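Local coordinates for protein Keto/oxoacid ferredoxin oxidoreductase, gamma subunit (Geobacter sulfurreducens, PDB 3ON3) that probably serves as the gamma subunit of an enzyme that oxidises 2-oxoacids and passes the electrons to ferredoxin, at residues 123-127 / 163-169; 148-152 / 168-172. All coordinates share one frame; numbering follows the deposited sequence.

Interaction 1 of 2, residues 123-127 / 163-169; sequences NDVGR and FVELNRK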
ATOM      1  N   ASN B 123      -5.469  24.273   6.098  1.00 58.37           N
ATOM      2  CA  ASN B 123      -5.258  25.672   6.485  1.00 58.57           C
ATOM      3  C   ASN B 123      -3.978  25.959   7.266  1.00 52.63           C
ATOM      4  O   ASN B 123      -3.345  26.990   7.073  1.00 55.66           O
ATOM      5  CB  ASN B 123      -6.468  26.198   7.259  1.00 56.76           C
ATOM      6  CG  ASN B 123      -7.635  26.523   6.351  1.00 67.61           C
ATOM      7  OD1 ASN B 123      -7.533  27.383   5.473  1.00 74.38           O
ATOM      8  ND2 ASN B 123      -8.751  25.838   6.554  1.00 63.55           N
ATOM      9  N   ASP B 124      -3.607  25.050   8.156  1.00 51.29           N
ATOM     10  CA  ASP B 124      -2.422  25.248   8.985  1.00 57.38           C
ATOM     11  C   ASP B 124      -1.152  24.893   8.219  1.00 54.89           C
ATOM     12  O   ASP B 124      -0.225  25.692   8.154  1.00 49.64           O
ATOM     13  CB  ASP B 124      -2.522  24.424  10.270  1.00 57.12           C
ATOM     14  CG  ASP B 124      -3.772  24.745  11.067  1.00 70.18           C
ATOM     15  OD1 ASP B 124      -4.488  25.686  10.679  1.00 76.85           O
ATOM     16  OD2 ASP B 124      -4.041  24.062  12.076  1.00 78.52           O
ATOM     17  N   VAL B 125      -1.126  23.700   7.633  1.00 52.31           N
ATOM     18  CA  VAL B 125       0.012  23.261   6.844  1.00 46.57           C
ATOM     19  C   VAL B 125      -0.021  23.916   5.463  1.00 52.29           C
ATOM     20  O   VAL B 125       1.022  24.205   4.875  1.00 60.43           O
ATOM     21  CB  VAL B 125       0.010  21.738   6.675  1.00 49.70           C
ATOM     22  CG1 VAL B 125       1.156  21.296   5.769  1.00 55.17           C
ATOM     23  CG2 VAL B 125       0.099  21.065   8.023  1.00 42.98           C
ATOM     24  N   GLY B 126      -1.222  24.157   4.951  1.00 50.47           N
ATOM     25  CA  GLY B 126      -1.379  24.712   3.620  1.00 48.63           C
ATOM     26  C   GLY B 126      -1.287  23.701   2.484  1.00 50.48           C
ATOM     27  O   GLY B 126      -1.033  24.081   1.339  1.00 50.44           O
ATOM     28  N   ARG B 127      -1.492  22.421   2.788  1.00 52.14           N
ATOM     29  CA  ARG B 127      -1.570  21.389   1.749  1.00 51.73           C
ATOM     30  C   ARG B 127      -2.595  20.294   2.072  1.00 45.59           C
ATOM     31  O   ARG B 127      -2.275  19.269   2.685  1.00 39.11           O
ATOM     32  CB  ARG B 127      -0.196  20.774   1.494  1.00 59.22           C
ATOM     33  CG  ARG B 127      -0.143  19.891   0.274  1.00 55.24           C
ATOM     34  CD  ARG B 127       1.286  19.472  -0.050  1.00 52.68           C
ATOM     35  NE  ARG B 127       1.399  18.964  -1.416  1.00 57.24           N
ATOM     36  CZ  ARG B 127       1.219  19.711  -2.500  1.00 64.07           C
ATOM     37  NH1 ARG B 127       0.911  21.000  -2.376  1.00 69.63           N
ATOM     38  NH2 ARG B 127       1.341  19.171  -3.707  1.00 72.83           N
ATOM     39  N   PHE B 163       8.616  18.375  -0.608  1.00 32.43           N
ATOM     40  CA  PHE B 163       7.472  18.602   0.267  1.00 47.88           C
ATOM     41  C   PHE B 163       7.787  18.174   1.685  1.00 49.07           C
ATOM     42  O   PHE B 163       6.894  18.042   2.526  1.00 45.20           O
ATOM     43  CB  PHE B 163       6.218  17.880  -0.253  1.00 47.28           C
ATOM     44  CG  PHE B 163       5.690  18.438  -1.553  1.00 48.62           C
ATOM     45  CD1 PHE B 163       5.582  17.639  -2.672  1.00 52.12           C
ATOM     46  CD2 PHE B 163       5.307  19.765  -1.647  1.00 55.41           C
ATOM     47  CE1 PHE B 163       5.106  18.151  -3.871  1.00 63.27           C
ATOM     48  CE2 PHE B 163       4.825  20.283  -2.835  1.00 62.06           C
ATOM     49  CZ  PHE B 163       4.727  19.471  -3.952  1.00 62.54           C
ATOM     50  N   VAL B 164       9.074  17.976   1.942  1.00 53.70           N
ATOM     51  CA  VAL B 164       9.498  17.336   3.177  1.00 51.31           C
ATOM     52  C   VAL B 164       9.157  18.190   4.425  1.00 35.25           C
ATOM     53  O   VAL B 164       8.659  17.669   5.405  1.00 31.93           O
ATOM     54  CB  VAL B 164      10.985  16.858   3.102  1.00 48.27           C
ATOM     55  CG1 VAL B 164      11.947  18.024   3.242  1.00 44.81           C
ATOM     56  CG2 VAL B 164      11.243  15.769   4.128  1.00 52.26           C
ATOM     57  N   GLU B 165       9.393  19.496   4.365  1.00 38.95           N
ATOM     58  CA  GLU B 165       8.972  20.409   5.433  1.00 39.02           C
ATOM     59  C   GLU B 165       7.473  20.347   5.758  1.00 42.31           C
ATOM     60  O   GLU B 165       7.093  20.231   6.925  1.00 47.40           O
ATOM     61  CB  GLU B 165       9.375  21.851   5.106  1.00 40.20           C
ATOM     62  CG  GLU B 165      10.878  22.048   4.897  1.00 67.54           C
ATOM     63  CD  GLU B 165      11.337  21.894   3.441  1.00 74.77           C
ATOM     64  OE1 GLU B 165      10.630  21.262   2.618  1.00 66.60           O
ATOM     65  OE2 GLU B 165      12.426  22.414   3.127  1.00 80.65           O
ATOM     66  N   LEU B 166       6.626  20.411   4.731  1.00 42.60           N
ATOM     67  CA  LEU B 166       5.167  20.365   4.917  1.00 32.29           C
ATOM     68  C   LEU B 166       4.682  19.059   5.561  1.00 29.51           C
ATOM     69  O   LEU B 166       3.818  19.070   6.406  1.00 38.82           O
ATOM     70  CB  LEU B 166       4.438  20.584   3.582  1.00 47.29           C
ATOM     71  CG  LEU B 166       4.386  22.011   3.031  1.00 56.25           C
ATOM     72  CD1 LEU B 166       5.627  22.804   3.429  1.00 67.19           C
ATOM     73  CD2 LEU B 166       4.230  21.995   1.519  1.00 53.91           C
ATOM     74  N   ASN B 167       5.240  17.933   5.154  1.00 35.17           N
ATOM     75  CA  ASN B 167       4.868  16.681   5.783  1.00 33.25           C
ATOM     76  C   ASN B 167       5.356  16.572   7.233  1.00 31.79           C
ATOM     77  O   ASN B 167       4.630  16.085   8.089  1.00 32.94           O
ATOM     78  CB  ASN B 167       5.314  15.484   4.936  1.00 35.50           C
ATOM     79  CG  ASN B 167       4.470  15.328   3.672  1.00 41.63           C
ATOM     80  OD1 ASN B 167       3.623  14.452   3.596  1.00 48.31           O
ATOM     81  ND2 ASN B 167       4.686  16.201   2.692  1.00 42.29           N
ATOM     82  N   ARG B 168       6.580  17.021   7.510  1.00 31.11           N
ATOM     83  CA  ARG B 168       7.034  17.064   8.896  1.00 34.50           C
ATOM     84  C   ARG B 168       6.056  17.882   9.741  1.00 34.27           C
ATOM     85  O   ARG B 168       5.652  17.455  10.810  1.00 37.36           O
ATOM     86  CB  ARG B 168       8.453  17.647   9.009  1.00 34.73           C
ATOM     87  CG  ARG B 168       8.757  18.278  10.374  1.00 39.88           C
ATOM     88  CD  ARG B 168       8.859  17.268  11.521  1.00 44.67           C
ATOM     89  NE  ARG B 168       8.875  17.965  12.812  1.00 56.20           N
ATOM     90  CZ  ARG B 168       9.206  17.424  13.986  1.00 47.71           C
ATOM     91  NH1 ARG B 168       9.575  16.156  14.072  1.00 52.38           N
ATOM     92  NH2 ARG B 168       9.162  18.160  15.085  1.00 57.34           N
ATOM     93  N   LYS B 169       5.689  19.064   9.243  1.00 37.38           N
ATOM     94  CA  LYS B 169       4.730  19.935   9.912  1.00 32.63           C
ATOM     95  C   LYS B 169       3.360  19.266  10.111  1.00 38.30           C
ATOM     96  O   LYS B 169       2.763  19.351  11.188  1.00 46.39           O
ATOM     97  CB  LYS B 169       4.584  21.256   9.149  1.00 34.71           C
ATOM     98  CG  LYS B 169       3.749  22.314   9.877  1.00 40.03           C
ATOM     99  CD  LYS B 169       3.720  23.619   9.093  1.00 49.57           C
ATOM    100  CE  LYS B 169       2.906  24.684   9.807  1.00 63.31           C
ATOM    101  NZ  LYS B 169       3.485  24.993  11.152  1.00 75.85           N
TER
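The carbonyl oxygen of Phe163, whose ring meets Arg127 across the contact, is gripped twice by Asn167. The backbone N of Asn167 donates to it, as expected in the first helical turn, and Asn167 ND2 adds a second bond of 2.9 Å to Phe163 O, fairly straight at 164° but arriving from above the carbonyl plane. This double hold probably steadies the start of helix 164-181, with Phe163 at its N-cap position.

From there the ring offers one face to Arg127, whose guanidinium is stacked nearly parallel over it in a cation-pi contact, the planes 15° apart and Arg127 CZ 4.1 Å from the ring centroid. The nearest approach is Arg127 NH2 to Phe163 CZ at 3.4 Å. With CG opposite the backbone N (chi1 -169°) and the chain extended to NE, Arg127 reaches over to the start of helix 164-181, its CD passing Leu166 CD2 at 4.2 Å. Replacing Arg127 with an alanine would probably leave the face of Phe163 without its cationic partner and open a gap beside the tip of Leu166.

Further along, Val125 CG1 rests against Leu166, 3.5 Å from its O and 4.0 Å from its CB. Lys169 CE touches the backbone O of Asp124, while the Asp124 carboxylate turns elsewhere, to a salt bridge with Lys177. Attraction between the two segments thus rests on a cation over a ring face and on van der Waals contact, at a place on the protein surface.

Interaction 2 of 2, residues 148-152 / 168-172; sequences KEAAE and RKAFQ
Phe171 extends its ring from helix 164-181 into the side of helix 148-157 and loses more surface to this contact than any other residue of the two segments. A trans first torsion (chi1 168°) carries the Phe171 ring across to the neighbouring helix. There Glu152 CA lies over one face toward the rim, and Glu152 CB packs 3.8 Å from Phe171 CE2. Ala151 CB comes within 3.9 Å of Phe171 CE1, and Phe171 CZ approaches Lys148 O at 3.7 Å. Ile133 of helix 131-143 also touches this buried ring.

The two helices follow one another in the chain and form a helical hairpin, with their short segments running roughly antiparallel at 144°. The axes of the two short segments come no closer than 11.6 Å, a wide spacing that the large Phe171 ring and long polar side chains bridge.

The extended Glu152 chain and the Arg168 chain, bent at chi2, meet between the helices. Glu152 OE2 accepts from Arg168 NH1 at 2.8 Å in a salt bridge whose hydrogen bond is rather bent, 140° at the hydrogen. The nitrogen comes from well above the carboxylate plane, with carboxylate and guanidinium well inclined to each other.

Lys148, also fully extended, lays its CG beside the Phe171 ring and carries NZ onward to Gln172 OE1 at 2.9 Å, in the carbonyl plane and on a lone pair; the lysine also makes a cation-pi contact with Phe175. Lys148 NZ sits 4.4 Å from Arg168 NH2, a proximity of like charges that the nearby Glu152 carboxylate probably helps to offset, while Gln172 NE2 bonds to Glu176.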
ATOM      1  N   LYS B 148       7.508   7.809  18.197  1.00 35.88           N
ATOM      2  CA  LYS B 148       7.350   8.986  17.360  1.00 33.36           C
ATOM      3  C   LYS B 148       8.477   9.024  16.325  1.00 36.02           C
ATOM      4  O   LYS B 148       8.249   9.383  15.169  1.00 30.25           O
ATOM      5  CB  LYS B 148       7.345  10.264  18.215  1.00 30.58           C
ATOM      6  CG  LYS B 148       7.177  11.565  17.410  1.00 32.74           C
ATOM      7  CD  LYS B 148       7.483  12.826  18.256  1.00 30.93           C
ATOM      8  CE  LYS B 148       7.056  14.114  17.542  1.00 29.89           C
ATOM      9  NZ  LYS B 148       7.658  15.364  18.159  1.00 34.35           N
ATOM     10  N   GLU B 149       9.683   8.629  16.739  1.00 33.79           N
ATOM     11  CA  GLU B 149      10.817   8.594  15.822  1.00 36.66           C
ATOM     12  C   GLU B 149      10.600   7.623  14.651  1.00 38.22           C
ATOM     13  O   GLU B 149      10.865   7.980  13.499  1.00 40.80           O
ATOM     14  CB  GLU B 149      12.154   8.305  16.547  1.00 31.07           C
ATOM     15  CG  GLU B 149      13.342   8.116  15.588  1.00 32.11           C
ATOM     16  CD  GLU B 149      14.686   7.773  16.260  1.00 44.47           C
ATOM     17  OE1 GLU B 149      14.751   7.570  17.490  1.00 42.35           O
ATOM     18  OE2 GLU B 149      15.701   7.706  15.532  1.00 56.52           O
ATOM     19  N   ALA B 150      10.124   6.413  14.955  1.00 32.22           N
ATOM     20  CA  ALA B 150       9.842   5.393  13.938  1.00 31.53           C
ATOM     21  C   ALA B 150       8.870   5.923  12.898  1.00 35.72           C
ATOM     22  O   ALA B 150       9.083   5.798  11.689  1.00 32.68           O
ATOM     23  CB  ALA B 150       9.264   4.129  14.585  1.00 29.08           C
ATOM     24  N   ALA B 151       7.789   6.513  13.382  1.00 34.58           N
ATOM     25  CA  ALA B 151       6.742   7.020  12.510  1.00 28.87           C
ATOM     26  C   ALA B 151       7.232   8.193  11.681  1.00 31.70           C
ATOM     27  O   ALA B 151       6.908   8.305  10.488  1.00 33.09           O
ATOM     28  CB  ALA B 151       5.482   7.414  13.331  1.00 30.11           C
ATOM     29  N   GLU B 152       8.000   9.077  12.312  1.00 27.84           N
ATOM     30  CA  GLU B 152       8.537  10.231  11.608  1.00 34.75           C
ATOM     31  C   GLU B 152       9.445   9.784  10.447  1.00 39.84           C
ATOM     32  O   GLU B 152       9.353  10.309   9.339  1.00 32.40           O
ATOM     33  CB  GLU B 152       9.341  11.139  12.547  1.00 31.17           C
ATOM     34  CG  GLU B 152       9.703  12.466  11.875  1.00 35.55           C
ATOM     35  CD  GLU B 152      10.681  13.331  12.659  1.00 43.73           C
ATOM     36  OE1 GLU B 152      11.273  12.861  13.663  1.00 44.22           O
ATOM     37  OE2 GLU B 152      10.863  14.492  12.244  1.00 38.48           O
ATOM     38  N   ARG B 168       6.580  17.021   7.510  1.00 31.11           N
ATOM     39  CA  ARG B 168       7.034  17.064   8.896  1.00 34.50           C
ATOM     40  C   ARG B 168       6.056  17.882   9.741  1.00 34.27           C
ATOM     41  O   ARG B 168       5.652  17.455  10.810  1.00 37.36           O
ATOM     42  CB  ARG B 168       8.453  17.647   9.009  1.00 34.73           C
ATOM     43  CG  ARG B 168       8.757  18.278  10.374  1.00 39.88           C
ATOM     44  CD  ARG B 168       8.859  17.268  11.521  1.00 44.67           C
ATOM     45  NE  ARG B 168       8.875  17.965  12.812  1.00 56.20           N
ATOM     46  CZ  ARG B 168       9.206  17.424  13.986  1.00 47.71           C
ATOM     47  NH1 ARG B 168       9.575  16.156  14.072  1.00 52.38           N
ATOM     48  NH2 ARG B 168       9.162  18.160  15.085  1.00 57.34           N
ATOM     49  N   LYS B 169       5.689  19.064   9.243  1.00 37.38           N
ATOM     50  CA  LYS B 169       4.730  19.935   9.912  1.00 32.63           C
ATOM     51  C   LYS B 169       3.360  19.266  10.111  1.00 38.30           C
ATOM     52  O   LYS B 169       2.763  19.351  11.188  1.00 46.39           O
ATOM     53  CB  LYS B 169       4.584  21.256   9.149  1.00 34.71           C
ATOM     54  CG  LYS B 169       3.749  22.314   9.877  1.00 40.03           C
ATOM     55  CD  LYS B 169       3.720  23.619   9.093  1.00 49.57           C
ATOM     56  CE  LYS B 169       2.906  24.684   9.807  1.00 63.31           C
ATOM     57  NZ  LYS B 169       3.485  24.993  11.152  1.00 75.85           N
ATOM     58  N   ALA B 170       2.870  18.594   9.078  1.00 32.55           N
ATOM     59  CA  ALA B 170       1.585  17.909   9.149  1.00 37.75           C
ATOM     60  C   ALA B 170       1.627  16.827  10.218  1.00 36.63           C
ATOM     61  O   ALA B 170       0.696  16.678  11.014  1.00 34.48           O
ATOM     62  CB  ALA B 170       1.224  17.291   7.777  1.00 30.15           C
ATOM     63  N   PHE B 171       2.703  16.055  10.206  1.00 28.77           N
ATOM     64  CA  PHE B 171       2.864  14.970  11.158  1.00 31.38           C
ATOM     65  C   PHE B 171       2.919  15.508  12.593  1.00 35.68           C
ATOM     66  O   PHE B 171       2.233  15.004  13.480  1.00 32.02           O
ATOM     67  CB  PHE B 171       4.134  14.182  10.827  1.00 36.43           C
ATOM     68  CG  PHE B 171       4.552  13.208  11.900  1.00 40.61           C
ATOM     69  CD1 PHE B 171       3.910  11.980  12.034  1.00 34.71           C
ATOM     70  CD2 PHE B 171       5.614  13.503  12.751  1.00 40.04           C
ATOM     71  CE1 PHE B 171       4.305  11.073  13.015  1.00 37.12           C
ATOM     72  CE2 PHE B 171       6.016  12.600  13.745  1.00 36.80           C
ATOM     73  CZ  PHE B 171       5.365  11.388  13.874  1.00 39.50           C
ATOM     74  N   GLN B 172       3.745  16.530  12.810  1.00 33.65           N
ATOM     75  CA  GLN B 172       3.910  17.134  14.134  1.00 33.80           C
ATOM     76  C   GLN B 172       2.579  17.682  14.646  1.00 39.85           C
ATOM     77  O   GLN B 172       2.196  17.445  15.782  1.00 41.92           O
ATOM     78  CB  GLN B 172       4.969  18.249  14.080  1.00 31.81           C
ATOM     79  CG  GLN B 172       5.173  18.988  15.386  1.00 39.90           C
ATOM     80  CD  GLN B 172       5.454  18.054  16.545  1.00 38.98           C
ATOM     81  OE1 GLN B 172       6.191  17.086  16.415  1.00 38.28           O
ATOM     82  NE2 GLN B 172       4.847  18.336  17.679  1.00 35.82           N
TER

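How the interactions relate
Both contacts are built on helix 164-181, and their centres lie 11 Å apart on the same side of the chain's centre. Along the sequence come 123-127, at the end of helix 117-125, then 148-152 in helix 148-157, and finally the helix that receives both, with interaction 1 using its first turns and interaction 2 the turns just after, so that Arg168 and Lys169 belong to each. The two also touch directly, Val125 CG2 packing 3.7 Å from Ala170 CA. Interaction 1 lies at the surface and interaction 2 is partly buried. The C-terminal helix of this alpha/beta subunit thereby packs against both helix 117-125 and helix 148-157, linking two separate parts of the fold.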